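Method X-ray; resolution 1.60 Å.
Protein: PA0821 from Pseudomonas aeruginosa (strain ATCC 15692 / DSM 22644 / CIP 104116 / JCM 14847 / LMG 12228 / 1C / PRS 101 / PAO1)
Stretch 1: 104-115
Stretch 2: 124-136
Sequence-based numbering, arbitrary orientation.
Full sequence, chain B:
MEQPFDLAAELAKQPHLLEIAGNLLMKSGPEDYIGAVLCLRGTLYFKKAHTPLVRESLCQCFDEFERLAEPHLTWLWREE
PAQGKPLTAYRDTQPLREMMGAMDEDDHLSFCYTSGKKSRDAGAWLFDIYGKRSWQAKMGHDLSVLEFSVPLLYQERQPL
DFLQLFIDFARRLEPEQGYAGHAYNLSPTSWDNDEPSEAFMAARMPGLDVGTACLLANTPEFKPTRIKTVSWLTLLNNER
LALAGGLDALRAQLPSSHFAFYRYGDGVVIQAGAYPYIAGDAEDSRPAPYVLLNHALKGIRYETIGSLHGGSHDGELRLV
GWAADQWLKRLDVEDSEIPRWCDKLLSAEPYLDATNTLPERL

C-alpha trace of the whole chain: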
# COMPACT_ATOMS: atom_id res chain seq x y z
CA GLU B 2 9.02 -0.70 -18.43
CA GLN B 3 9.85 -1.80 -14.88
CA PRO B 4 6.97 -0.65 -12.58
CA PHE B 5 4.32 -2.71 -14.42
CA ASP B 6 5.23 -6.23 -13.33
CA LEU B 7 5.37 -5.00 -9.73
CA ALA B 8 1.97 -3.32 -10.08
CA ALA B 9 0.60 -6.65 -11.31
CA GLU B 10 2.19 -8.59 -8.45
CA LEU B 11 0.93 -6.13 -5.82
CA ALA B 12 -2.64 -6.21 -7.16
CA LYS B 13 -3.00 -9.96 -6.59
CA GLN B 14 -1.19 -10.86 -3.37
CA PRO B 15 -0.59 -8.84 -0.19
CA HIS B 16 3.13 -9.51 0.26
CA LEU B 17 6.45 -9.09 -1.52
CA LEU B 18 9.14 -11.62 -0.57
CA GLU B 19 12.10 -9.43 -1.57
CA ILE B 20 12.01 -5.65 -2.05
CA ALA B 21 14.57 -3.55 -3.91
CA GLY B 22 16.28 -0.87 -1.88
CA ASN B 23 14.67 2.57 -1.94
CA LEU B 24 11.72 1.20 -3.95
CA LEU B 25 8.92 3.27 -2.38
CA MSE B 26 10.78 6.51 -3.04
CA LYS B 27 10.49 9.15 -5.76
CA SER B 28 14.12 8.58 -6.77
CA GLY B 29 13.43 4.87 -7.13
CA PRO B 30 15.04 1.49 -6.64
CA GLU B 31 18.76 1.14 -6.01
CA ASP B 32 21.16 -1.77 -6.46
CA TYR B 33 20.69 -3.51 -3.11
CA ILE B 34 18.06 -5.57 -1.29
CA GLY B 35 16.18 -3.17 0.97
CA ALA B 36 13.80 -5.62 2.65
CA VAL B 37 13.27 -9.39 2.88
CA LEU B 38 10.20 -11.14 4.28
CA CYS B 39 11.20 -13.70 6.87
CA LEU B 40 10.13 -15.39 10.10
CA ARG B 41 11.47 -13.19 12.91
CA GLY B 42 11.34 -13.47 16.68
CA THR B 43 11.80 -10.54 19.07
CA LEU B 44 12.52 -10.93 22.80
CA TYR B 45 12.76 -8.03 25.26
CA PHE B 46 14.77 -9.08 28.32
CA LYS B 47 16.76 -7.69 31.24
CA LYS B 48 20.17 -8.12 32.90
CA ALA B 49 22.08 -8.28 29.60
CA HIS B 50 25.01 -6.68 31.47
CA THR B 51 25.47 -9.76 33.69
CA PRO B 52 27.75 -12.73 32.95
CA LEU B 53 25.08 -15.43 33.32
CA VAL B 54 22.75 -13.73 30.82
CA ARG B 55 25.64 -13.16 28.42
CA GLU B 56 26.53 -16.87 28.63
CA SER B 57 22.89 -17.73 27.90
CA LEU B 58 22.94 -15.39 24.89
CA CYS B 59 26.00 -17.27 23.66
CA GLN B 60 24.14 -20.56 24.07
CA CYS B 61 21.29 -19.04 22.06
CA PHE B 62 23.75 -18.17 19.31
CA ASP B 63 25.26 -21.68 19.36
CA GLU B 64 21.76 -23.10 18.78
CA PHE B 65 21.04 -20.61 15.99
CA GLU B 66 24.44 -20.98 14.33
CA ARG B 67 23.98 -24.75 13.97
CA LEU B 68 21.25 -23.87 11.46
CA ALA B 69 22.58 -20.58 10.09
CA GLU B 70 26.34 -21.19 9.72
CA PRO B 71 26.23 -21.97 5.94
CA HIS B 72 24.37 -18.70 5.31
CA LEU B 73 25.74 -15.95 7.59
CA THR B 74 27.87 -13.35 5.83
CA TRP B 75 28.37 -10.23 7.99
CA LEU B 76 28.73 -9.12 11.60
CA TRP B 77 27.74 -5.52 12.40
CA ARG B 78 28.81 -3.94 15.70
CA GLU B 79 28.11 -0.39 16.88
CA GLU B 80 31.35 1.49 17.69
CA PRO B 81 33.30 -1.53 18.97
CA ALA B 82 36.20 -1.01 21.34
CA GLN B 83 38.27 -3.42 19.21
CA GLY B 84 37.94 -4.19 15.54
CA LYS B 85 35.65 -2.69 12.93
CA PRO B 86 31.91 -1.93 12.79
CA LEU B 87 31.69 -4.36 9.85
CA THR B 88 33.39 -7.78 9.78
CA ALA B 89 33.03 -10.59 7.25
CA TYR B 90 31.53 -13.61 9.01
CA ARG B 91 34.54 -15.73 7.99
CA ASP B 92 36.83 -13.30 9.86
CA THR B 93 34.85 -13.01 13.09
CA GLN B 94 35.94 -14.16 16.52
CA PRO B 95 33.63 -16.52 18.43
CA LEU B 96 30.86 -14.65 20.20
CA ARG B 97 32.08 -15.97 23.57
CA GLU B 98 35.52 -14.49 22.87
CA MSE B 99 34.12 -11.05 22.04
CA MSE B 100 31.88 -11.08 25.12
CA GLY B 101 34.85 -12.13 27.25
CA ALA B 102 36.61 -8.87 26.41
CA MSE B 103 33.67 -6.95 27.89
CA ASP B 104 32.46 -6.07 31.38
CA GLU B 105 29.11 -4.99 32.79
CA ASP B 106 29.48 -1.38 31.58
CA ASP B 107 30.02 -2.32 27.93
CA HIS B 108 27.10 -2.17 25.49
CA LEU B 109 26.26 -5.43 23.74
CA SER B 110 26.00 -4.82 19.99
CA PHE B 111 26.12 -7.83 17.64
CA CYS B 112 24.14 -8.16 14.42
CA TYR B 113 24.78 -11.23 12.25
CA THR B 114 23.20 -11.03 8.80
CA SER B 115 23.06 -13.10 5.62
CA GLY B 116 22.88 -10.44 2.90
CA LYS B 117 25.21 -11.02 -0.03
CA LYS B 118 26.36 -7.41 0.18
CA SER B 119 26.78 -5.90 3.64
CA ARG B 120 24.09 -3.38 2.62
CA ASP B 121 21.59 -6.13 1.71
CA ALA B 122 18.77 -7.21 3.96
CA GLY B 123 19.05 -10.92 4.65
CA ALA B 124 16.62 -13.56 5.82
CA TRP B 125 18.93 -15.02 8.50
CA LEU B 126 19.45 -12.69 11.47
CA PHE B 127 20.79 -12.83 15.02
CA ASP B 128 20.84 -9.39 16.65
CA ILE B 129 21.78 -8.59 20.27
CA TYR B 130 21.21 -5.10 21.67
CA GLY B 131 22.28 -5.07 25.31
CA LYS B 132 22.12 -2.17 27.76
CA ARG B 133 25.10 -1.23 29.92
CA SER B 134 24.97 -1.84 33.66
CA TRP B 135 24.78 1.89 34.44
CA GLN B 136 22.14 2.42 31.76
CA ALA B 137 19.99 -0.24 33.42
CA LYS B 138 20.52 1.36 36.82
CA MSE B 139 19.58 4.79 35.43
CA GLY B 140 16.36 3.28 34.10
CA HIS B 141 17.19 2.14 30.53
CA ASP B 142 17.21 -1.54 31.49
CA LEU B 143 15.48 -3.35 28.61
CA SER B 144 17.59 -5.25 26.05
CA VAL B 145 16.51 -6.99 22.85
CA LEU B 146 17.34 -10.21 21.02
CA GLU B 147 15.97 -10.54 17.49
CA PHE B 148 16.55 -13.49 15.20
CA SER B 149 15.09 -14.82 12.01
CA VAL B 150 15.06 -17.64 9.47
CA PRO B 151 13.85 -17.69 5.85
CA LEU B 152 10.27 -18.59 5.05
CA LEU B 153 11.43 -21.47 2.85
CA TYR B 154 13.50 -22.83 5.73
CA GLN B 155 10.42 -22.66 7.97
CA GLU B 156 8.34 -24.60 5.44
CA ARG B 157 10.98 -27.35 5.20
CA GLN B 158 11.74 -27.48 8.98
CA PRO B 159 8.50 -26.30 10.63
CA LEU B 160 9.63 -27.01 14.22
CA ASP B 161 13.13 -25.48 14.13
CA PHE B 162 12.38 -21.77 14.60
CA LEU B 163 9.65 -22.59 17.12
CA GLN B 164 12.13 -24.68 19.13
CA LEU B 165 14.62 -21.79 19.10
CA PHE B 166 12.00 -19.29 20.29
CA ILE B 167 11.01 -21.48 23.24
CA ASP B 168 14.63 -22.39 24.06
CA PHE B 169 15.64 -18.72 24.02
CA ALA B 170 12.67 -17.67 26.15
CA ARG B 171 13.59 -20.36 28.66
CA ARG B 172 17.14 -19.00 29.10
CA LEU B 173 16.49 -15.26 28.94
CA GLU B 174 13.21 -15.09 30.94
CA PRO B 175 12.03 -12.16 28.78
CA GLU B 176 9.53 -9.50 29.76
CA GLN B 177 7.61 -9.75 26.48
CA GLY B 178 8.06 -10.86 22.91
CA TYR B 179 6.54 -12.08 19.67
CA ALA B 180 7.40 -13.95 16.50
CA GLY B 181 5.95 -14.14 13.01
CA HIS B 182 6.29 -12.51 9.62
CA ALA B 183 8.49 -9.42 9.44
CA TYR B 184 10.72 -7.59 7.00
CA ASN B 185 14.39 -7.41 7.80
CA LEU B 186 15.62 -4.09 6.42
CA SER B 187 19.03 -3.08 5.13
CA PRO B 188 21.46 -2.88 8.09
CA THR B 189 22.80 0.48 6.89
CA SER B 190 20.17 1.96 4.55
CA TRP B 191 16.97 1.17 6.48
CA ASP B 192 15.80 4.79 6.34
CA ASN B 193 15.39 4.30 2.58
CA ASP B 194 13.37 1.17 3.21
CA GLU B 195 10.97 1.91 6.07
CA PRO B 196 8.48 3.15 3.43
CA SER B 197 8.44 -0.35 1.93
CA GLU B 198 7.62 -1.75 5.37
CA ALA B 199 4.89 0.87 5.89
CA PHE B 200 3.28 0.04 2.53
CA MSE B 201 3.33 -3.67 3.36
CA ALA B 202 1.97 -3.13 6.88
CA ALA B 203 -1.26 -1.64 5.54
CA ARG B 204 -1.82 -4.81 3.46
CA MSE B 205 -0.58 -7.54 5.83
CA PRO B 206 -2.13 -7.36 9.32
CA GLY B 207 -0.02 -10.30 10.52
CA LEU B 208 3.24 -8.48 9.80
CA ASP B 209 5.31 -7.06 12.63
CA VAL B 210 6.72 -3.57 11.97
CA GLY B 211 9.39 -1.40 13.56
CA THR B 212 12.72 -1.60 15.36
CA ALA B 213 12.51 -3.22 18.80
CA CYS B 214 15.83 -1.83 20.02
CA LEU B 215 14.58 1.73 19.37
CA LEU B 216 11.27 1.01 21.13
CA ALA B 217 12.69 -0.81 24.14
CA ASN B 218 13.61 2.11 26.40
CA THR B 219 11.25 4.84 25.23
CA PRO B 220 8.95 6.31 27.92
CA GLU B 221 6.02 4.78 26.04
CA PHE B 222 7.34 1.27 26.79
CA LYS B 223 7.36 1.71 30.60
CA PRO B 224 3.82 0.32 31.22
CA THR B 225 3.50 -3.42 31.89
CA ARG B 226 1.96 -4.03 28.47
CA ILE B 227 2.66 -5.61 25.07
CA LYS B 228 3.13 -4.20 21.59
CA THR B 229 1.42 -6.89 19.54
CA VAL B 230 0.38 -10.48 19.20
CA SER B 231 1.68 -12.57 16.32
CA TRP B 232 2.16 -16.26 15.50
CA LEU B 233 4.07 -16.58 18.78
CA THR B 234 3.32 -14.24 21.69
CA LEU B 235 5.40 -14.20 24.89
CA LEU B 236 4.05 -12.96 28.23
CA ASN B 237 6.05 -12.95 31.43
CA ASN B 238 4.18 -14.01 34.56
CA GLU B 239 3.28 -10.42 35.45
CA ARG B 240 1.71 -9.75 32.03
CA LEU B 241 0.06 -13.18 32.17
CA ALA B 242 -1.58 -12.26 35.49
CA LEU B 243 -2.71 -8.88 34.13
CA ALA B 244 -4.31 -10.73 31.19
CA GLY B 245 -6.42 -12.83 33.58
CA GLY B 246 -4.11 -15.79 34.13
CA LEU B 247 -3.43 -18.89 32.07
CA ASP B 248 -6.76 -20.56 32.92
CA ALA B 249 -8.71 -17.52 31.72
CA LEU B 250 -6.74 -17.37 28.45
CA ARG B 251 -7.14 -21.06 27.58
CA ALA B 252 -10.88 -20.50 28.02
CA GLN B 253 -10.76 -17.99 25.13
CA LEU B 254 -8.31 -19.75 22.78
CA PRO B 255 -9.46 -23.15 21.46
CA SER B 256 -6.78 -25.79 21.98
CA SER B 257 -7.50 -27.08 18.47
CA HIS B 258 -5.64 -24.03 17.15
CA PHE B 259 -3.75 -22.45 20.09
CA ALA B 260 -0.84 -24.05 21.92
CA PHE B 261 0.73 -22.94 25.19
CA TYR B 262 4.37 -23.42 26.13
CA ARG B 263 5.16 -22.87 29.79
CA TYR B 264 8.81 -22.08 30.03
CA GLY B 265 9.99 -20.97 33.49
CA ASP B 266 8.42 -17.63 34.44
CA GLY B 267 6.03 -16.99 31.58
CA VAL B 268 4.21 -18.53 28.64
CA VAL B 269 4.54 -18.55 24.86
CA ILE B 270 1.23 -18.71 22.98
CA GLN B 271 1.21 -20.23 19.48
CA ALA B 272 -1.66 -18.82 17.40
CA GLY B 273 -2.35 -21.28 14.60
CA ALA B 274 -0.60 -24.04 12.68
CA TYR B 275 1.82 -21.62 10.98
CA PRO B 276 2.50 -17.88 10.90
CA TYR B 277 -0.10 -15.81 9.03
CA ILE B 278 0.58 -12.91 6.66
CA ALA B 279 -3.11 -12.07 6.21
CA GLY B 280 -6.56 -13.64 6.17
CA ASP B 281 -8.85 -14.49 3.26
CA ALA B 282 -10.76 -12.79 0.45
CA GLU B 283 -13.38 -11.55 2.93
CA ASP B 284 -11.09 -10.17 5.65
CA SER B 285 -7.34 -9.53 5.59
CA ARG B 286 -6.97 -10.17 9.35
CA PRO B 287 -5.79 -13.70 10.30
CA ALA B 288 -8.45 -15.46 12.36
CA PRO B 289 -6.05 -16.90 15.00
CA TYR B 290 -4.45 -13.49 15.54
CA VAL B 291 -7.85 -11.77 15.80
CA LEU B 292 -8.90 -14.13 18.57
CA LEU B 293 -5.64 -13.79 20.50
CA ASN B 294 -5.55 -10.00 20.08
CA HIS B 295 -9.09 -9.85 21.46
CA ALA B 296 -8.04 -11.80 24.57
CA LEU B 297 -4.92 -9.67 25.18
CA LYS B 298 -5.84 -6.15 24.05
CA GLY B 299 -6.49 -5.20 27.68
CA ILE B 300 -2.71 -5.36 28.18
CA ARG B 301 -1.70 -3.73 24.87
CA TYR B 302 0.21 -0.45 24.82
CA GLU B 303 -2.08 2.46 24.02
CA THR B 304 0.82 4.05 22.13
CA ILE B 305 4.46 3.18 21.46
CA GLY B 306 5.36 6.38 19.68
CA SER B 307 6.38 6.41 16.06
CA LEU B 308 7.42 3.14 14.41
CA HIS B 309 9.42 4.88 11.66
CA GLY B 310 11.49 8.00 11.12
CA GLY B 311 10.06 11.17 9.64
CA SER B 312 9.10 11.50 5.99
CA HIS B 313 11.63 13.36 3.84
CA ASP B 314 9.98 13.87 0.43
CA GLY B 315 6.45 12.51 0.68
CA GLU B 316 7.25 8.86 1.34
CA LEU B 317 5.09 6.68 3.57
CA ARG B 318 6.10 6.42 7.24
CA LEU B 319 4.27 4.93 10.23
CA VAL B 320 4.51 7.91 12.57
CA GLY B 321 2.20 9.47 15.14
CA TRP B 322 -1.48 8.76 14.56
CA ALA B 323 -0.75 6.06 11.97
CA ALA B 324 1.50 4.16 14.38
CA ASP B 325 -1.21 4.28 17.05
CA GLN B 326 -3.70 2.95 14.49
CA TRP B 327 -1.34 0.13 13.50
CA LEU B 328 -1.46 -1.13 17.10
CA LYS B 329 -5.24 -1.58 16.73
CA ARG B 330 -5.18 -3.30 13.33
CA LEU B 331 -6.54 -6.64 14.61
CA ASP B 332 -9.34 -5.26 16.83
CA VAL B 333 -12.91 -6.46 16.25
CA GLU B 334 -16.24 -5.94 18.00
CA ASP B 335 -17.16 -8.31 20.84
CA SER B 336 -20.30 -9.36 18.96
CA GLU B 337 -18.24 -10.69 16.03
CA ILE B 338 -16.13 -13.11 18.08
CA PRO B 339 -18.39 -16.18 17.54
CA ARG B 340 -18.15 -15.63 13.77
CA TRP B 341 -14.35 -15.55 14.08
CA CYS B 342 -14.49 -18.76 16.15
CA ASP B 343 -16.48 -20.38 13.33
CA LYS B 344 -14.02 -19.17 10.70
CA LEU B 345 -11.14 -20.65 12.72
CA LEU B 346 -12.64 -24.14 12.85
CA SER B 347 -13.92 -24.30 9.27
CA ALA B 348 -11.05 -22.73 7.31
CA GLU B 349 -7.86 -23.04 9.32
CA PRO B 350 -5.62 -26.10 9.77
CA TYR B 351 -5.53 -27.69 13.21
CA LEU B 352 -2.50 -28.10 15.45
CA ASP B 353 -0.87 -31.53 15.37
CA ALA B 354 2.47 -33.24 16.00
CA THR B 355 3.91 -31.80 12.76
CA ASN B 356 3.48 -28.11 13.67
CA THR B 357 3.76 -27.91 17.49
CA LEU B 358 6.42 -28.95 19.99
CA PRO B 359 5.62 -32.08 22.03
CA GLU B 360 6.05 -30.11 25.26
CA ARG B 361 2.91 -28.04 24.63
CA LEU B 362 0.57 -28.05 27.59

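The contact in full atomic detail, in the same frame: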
# COMPACT_ATOMS: atom_id res chain seq x y z
N ASP B 104 32.97 -6.01 30.01
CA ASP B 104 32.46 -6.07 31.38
C ASP B 104 31.04 -5.49 31.41
O ASP B 104 30.44 -5.19 30.37
CB ASP B 104 33.41 -5.36 32.35
CG ASP B 104 33.65 -3.89 32.02
OD1 ASP B 104 32.81 -3.26 31.34
OD2 ASP B 104 34.70 -3.37 32.45
N GLU B 105 30.52 -5.33 32.62
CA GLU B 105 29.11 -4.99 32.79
C GLU B 105 28.77 -3.60 32.25
O GLU B 105 27.60 -3.34 31.96
CB GLU B 105 28.71 -5.09 34.26
CG GLU B 105 29.45 -4.14 35.18
CD GLU B 105 30.61 -4.81 35.90
OE1 GLU B 105 31.09 -5.87 35.43
OE2 GLU B 105 31.04 -4.28 36.95
N ASP B 106 29.75 -2.72 32.10
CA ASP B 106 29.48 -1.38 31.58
C ASP B 106 29.65 -1.27 30.07
O ASP B 106 29.44 -0.18 29.53
CB ASP B 106 30.37 -0.35 32.29
CG ASP B 106 29.86 -0.00 33.67
OD1 ASP B 106 28.62 0.06 33.84
OD2 ASP B 106 30.68 0.20 34.58
N ASP B 107 30.00 -2.35 29.38
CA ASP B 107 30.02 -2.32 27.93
C ASP B 107 28.62 -2.57 27.37
O ASP B 107 27.79 -3.24 27.99
CB ASP B 107 30.99 -3.36 27.38
CG ASP B 107 32.44 -2.97 27.61
OD1 ASP B 107 32.80 -1.80 27.34
OD2 ASP B 107 33.22 -3.83 28.07
N HIS B 108 28.36 -1.99 26.20
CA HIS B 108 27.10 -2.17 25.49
C HIS B 108 27.21 -3.37 24.55
O HIS B 108 28.15 -3.46 23.77
CB HIS B 108 26.76 -0.89 24.71
CG HIS B 108 25.71 -1.06 23.65
ND1 HIS B 108 24.42 -1.46 23.92
CD2 HIS B 108 25.77 -0.84 22.31
CE1 HIS B 108 23.73 -1.50 22.80
NE2 HIS B 108 24.52 -1.13 21.81
N LEU B 109 26.26 -4.29 24.65
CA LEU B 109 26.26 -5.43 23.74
C LEU B 109 25.69 -4.98 22.40
O LEU B 109 24.57 -4.49 22.34
CB LEU B 109 25.42 -6.58 24.29
CG LEU B 109 25.75 -7.09 25.68
CD1 LEU B 109 25.11 -8.44 25.85
CD2 LEU B 109 27.25 -7.14 25.86
N SER B 110 26.47 -5.18 21.33
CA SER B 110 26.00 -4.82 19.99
C SER B 110 26.57 -5.86 19.02
O SER B 110 27.76 -5.83 18.72
CB SER B 110 26.43 -3.41 19.61
OG SER B 110 25.98 -3.07 18.31
N PHE B 111 25.71 -6.77 18.56
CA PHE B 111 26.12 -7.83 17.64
C PHE B 111 24.96 -8.10 16.70
O PHE B 111 23.89 -8.52 17.15
CB PHE B 111 26.49 -9.12 18.38
CG PHE B 111 27.61 -8.96 19.37
CD1 PHE B 111 28.93 -9.02 18.95
CD2 PHE B 111 27.35 -8.76 20.71
CE1 PHE B 111 29.97 -8.87 19.85
CE2 PHE B 111 28.38 -8.61 21.63
CZ PHE B 111 29.69 -8.67 21.19
N CYS B 112 25.18 -7.90 15.41
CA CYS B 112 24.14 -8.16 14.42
C CYS B 112 24.72 -9.02 13.31
O CYS B 112 25.49 -8.52 12.47
CB CYS B 112 23.57 -6.85 13.87
SG CYS B 112 22.23 -7.14 12.72
N TYR B 113 24.37 -10.30 13.30
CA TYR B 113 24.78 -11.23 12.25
C TYR B 113 23.71 -11.24 11.17
O TYR B 113 22.52 -11.41 11.47
CB TYR B 113 24.95 -12.64 12.80
CG TYR B 113 26.07 -12.83 13.80
CD1 TYR B 113 25.86 -12.62 15.16
CD2 TYR B 113 27.33 -13.23 13.38
CE1 TYR B 113 26.89 -12.82 16.08
CE2 TYR B 113 28.36 -13.44 14.30
CZ TYR B 113 28.13 -13.22 15.63
OH TYR B 113 29.15 -13.42 16.53
N THR B 114 24.13 -11.06 9.92
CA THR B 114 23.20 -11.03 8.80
C THR B 114 23.66 -11.98 7.71
O THR B 114 24.78 -12.50 7.73
CB THR B 114 23.04 -9.61 8.22
OG1 THR B 114 24.26 -9.22 7.57
CG2 THR B 114 22.69 -8.61 9.31
N SER B 115 22.79 -12.19 6.72
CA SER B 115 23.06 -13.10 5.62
C SER B 115 22.95 -12.43 4.25
O SER B 115 22.92 -13.12 3.24
CB SER B 115 22.11 -14.31 5.67
OG SER B 115 20.76 -13.88 5.54
N ALA B 124 17.68 -12.83 5.14
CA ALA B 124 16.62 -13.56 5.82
C ALA B 124 17.07 -14.28 7.08
O ALA B 124 16.22 -14.63 7.90
CB ALA B 124 15.99 -14.57 4.85
N TRP B 125 18.37 -14.48 7.27
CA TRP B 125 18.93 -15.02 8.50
C TRP B 125 19.45 -13.85 9.33
O TRP B 125 20.18 -13.00 8.80
CB TRP B 125 20.07 -16.00 8.23
CG TRP B 125 19.70 -17.26 7.50
CD1 TRP B 125 19.74 -17.47 6.16
CD2 TRP B 125 19.30 -18.51 8.09
NE1 TRP B 125 19.37 -18.76 5.87
CE2 TRP B 125 19.09 -19.42 7.04
CE3 TRP B 125 19.09 -18.93 9.40
CZ2 TRP B 125 18.68 -20.73 7.26
CZ3 TRP B 125 18.68 -20.24 9.62
CH2 TRP B 125 18.48 -21.12 8.55
N LEU B 126 19.09 -13.81 10.60
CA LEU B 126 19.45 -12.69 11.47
C LEU B 126 19.65 -13.19 12.89
O LEU B 126 18.89 -14.04 13.37
CB LEU B 126 18.36 -11.62 11.47
CG LEU B 126 18.51 -10.49 12.49
CD1 LEU B 126 19.52 -9.49 11.99
CD2 LEU B 126 17.16 -9.83 12.79
N PHE B 127 20.66 -12.66 13.57
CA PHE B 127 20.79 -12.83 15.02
C PHE B 127 21.34 -11.51 15.54
O PHE B 127 22.49 -11.17 15.24
CB PHE B 127 21.69 -14.00 15.38
CG PHE B 127 21.67 -14.38 16.84
CD1 PHE B 127 22.55 -13.78 17.74
CD2 PHE B 127 20.80 -15.35 17.31
CE1 PHE B 127 22.55 -14.14 19.08
CE2 PHE B 127 20.81 -15.72 18.66
CZ PHE B 127 21.67 -15.11 19.54
N ASP B 128 20.53 -10.77 16.30
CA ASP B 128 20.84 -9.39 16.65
C ASP B 128 20.69 -9.21 18.15
O ASP B 128 19.58 -9.33 18.68
CB ASP B 128 19.90 -8.45 15.88
CG ASP B 128 20.22 -6.98 16.06
OD1 ASP B 128 21.05 -6.61 16.92
OD2 ASP B 128 19.63 -6.18 15.31
N ILE B 129 21.79 -8.88 18.84
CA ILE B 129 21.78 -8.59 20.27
C ILE B 129 21.96 -7.10 20.47
O ILE B 129 22.91 -6.51 19.93
CB ILE B 129 22.88 -9.36 21.02
CG1 ILE B 129 22.68 -10.86 20.90
CG2 ILE B 129 22.89 -8.93 22.49
CD1 ILE B 129 23.92 -11.64 21.32
N TYR B 130 21.09 -6.50 21.27
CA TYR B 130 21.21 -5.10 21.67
C TYR B 130 21.10 -5.07 23.19
O TYR B 130 20.01 -5.23 23.74
CB TYR B 130 20.15 -4.25 20.99
CG TYR B 130 20.14 -2.79 21.38
CD1 TYR B 130 20.93 -1.88 20.73
CD2 TYR B 130 19.30 -2.34 22.39
CE1 TYR B 130 20.92 -0.54 21.08
CE2 TYR B 130 19.27 -1.01 22.75
CZ TYR B 130 20.09 -0.12 22.09
OH TYR B 130 20.08 1.21 22.43
N GLY B 131 22.24 -4.89 23.87
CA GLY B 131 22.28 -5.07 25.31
C GLY B 131 22.69 -3.84 26.08
O GLY B 131 23.75 -3.27 25.80
N LYS B 132 21.86 -3.41 27.03
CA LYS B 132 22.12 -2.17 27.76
C LYS B 132 23.29 -2.34 28.73
O LYS B 132 23.51 -3.42 29.29
CB LYS B 132 20.88 -1.73 28.53
CG LYS B 132 19.62 -1.65 27.67
CD LYS B 132 19.84 -0.74 26.47
CE LYS B 132 19.95 0.71 26.89
NZ LYS B 132 20.23 1.61 25.73
N ARG B 133 24.01 -1.24 28.94
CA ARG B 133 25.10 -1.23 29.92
C ARG B 133 24.55 -1.27 31.34
O ARG B 133 23.41 -0.87 31.60
CB ARG B 133 25.95 0.04 29.75
CG ARG B 133 26.41 0.31 28.34
CD ARG B 133 26.90 1.74 28.23
NE ARG B 133 27.23 2.11 26.86
CZ ARG B 133 28.43 1.93 26.32
NH1 ARG B 133 29.41 1.38 27.03
NH2 ARG B 133 28.66 2.30 25.07
N SER B 134 25.38 -1.76 32.26
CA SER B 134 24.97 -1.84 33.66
C SER B 134 24.46 -0.49 34.18
O SER B 134 23.41 -0.43 34.83
CB SER B 134 26.13 -2.34 34.52
OG SER B 134 25.84 -2.22 35.90
N TRP B 135 25.20 0.59 33.91
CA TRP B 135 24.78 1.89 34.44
C TRP B 135 23.54 2.41 33.74
O TRP B 135 22.73 3.11 34.35
CB TRP B 135 25.91 2.92 34.33
CG TRP B 135 26.36 3.25 32.94
CD1 TRP B 135 27.44 2.74 32.30
CD2 TRP B 135 25.76 4.19 32.03
NE1 TRP B 135 27.56 3.28 31.05
CE2 TRP B 135 26.54 4.18 30.86
CE3 TRP B 135 24.64 5.03 32.09
CZ2 TRP B 135 26.24 4.98 29.76
CZ3 TRP B 135 24.35 5.83 30.99
CH2 TRP B 135 25.14 5.79 29.84
N GLN B 136 23.37 2.07 32.46
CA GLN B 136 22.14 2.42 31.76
C GLN B 136 20.94 1.76 32.41
O GLN B 136 19.90 2.40 32.63
CB GLN B 136 22.24 2.03 30.28
CG GLN B 136 23.04 3.02 29.45
CD GLN B 136 23.28 2.55 28.03
OE1 GLN B 136 23.25 1.35 27.74
NE2 GLN B 136 23.53 3.49 27.13
O HOH W 1 25.56 -4.99 28.24
O HOH W 2 32.59 0.95 27.62
O HOH W 3 20.15 -10.84 7.58
O HOH W 4 19.40 -13.99 2.98

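Strands 109-114 and 126-131 run antiparallel, their axes at 167° and 4.6 Å apart at closest approach, and together the two stretches bury 978 Å². Along stretch 2, Ala124 N donates to a water (3.0 Å) that also bonds Ser115 OG (2.9 Å); next, Trp125 N donates to Ser115 OG (3.0 Å), while another water accepts from Ser115 N (3.1 Å) and donates to Trp125 O (2.5 Å), so solvent links the two backbones just beyond the strands. The end of the Leu126 side chain comes nearer stretch 1, with Leu126 CD1 3.7 Å from Cys112 SG, an apolar contact. Phe127 pairs with Tyr113 through two backbone bonds, Tyr113 N to Phe127 O (2.8 Å) and Phe127 N to Tyr113 O (3.1 Å); their rings meet loosely on the same sheet face, CD1 to CD1 at 4.4 Å. Asp128 lies opposite Cys112 in a non-hydrogen-bonded pair, but its CA makes a CA-H...O contact with Phe111 O (3.2 Å). Ile129 exchanges bonds with Phe111, Ile129 N to Phe111 O (2.7 Å) and Phe111 N to Ile129 O (3.1 Å), and its CG2 packs 3.9 Å from Leu109 CB. Tyr130 offers a ring face to the edge of His108, with planes at 75° and Tyr130 CE1 3.4 Å from His108 CE1. Gly131 closes the ladder: its N donates to Leu109 O (2.8 Å), and its O accepts from both Leu109 N (2.9 Å) and His108 ND1 (2.7 Å), which anchors the imidazole. A CB here would clash with Leu109 CB. Beyond the strand, a water lies within hydrogen-bonding distance of both Lys132 O and Asp107 O, its oxygen 2.8 Å from each. Arg133, the helix N-cap residue, sends NH1 to Asp106 O (2.9 Å), with a guanidinium face over His108 N. Ser134 N donates to Glu105 O (2.7 Å), and Trp135 N bonds weakly to Asp106 OD1 (3.5 Å), tying the helix start to the Asp104-Asp107 type I turn.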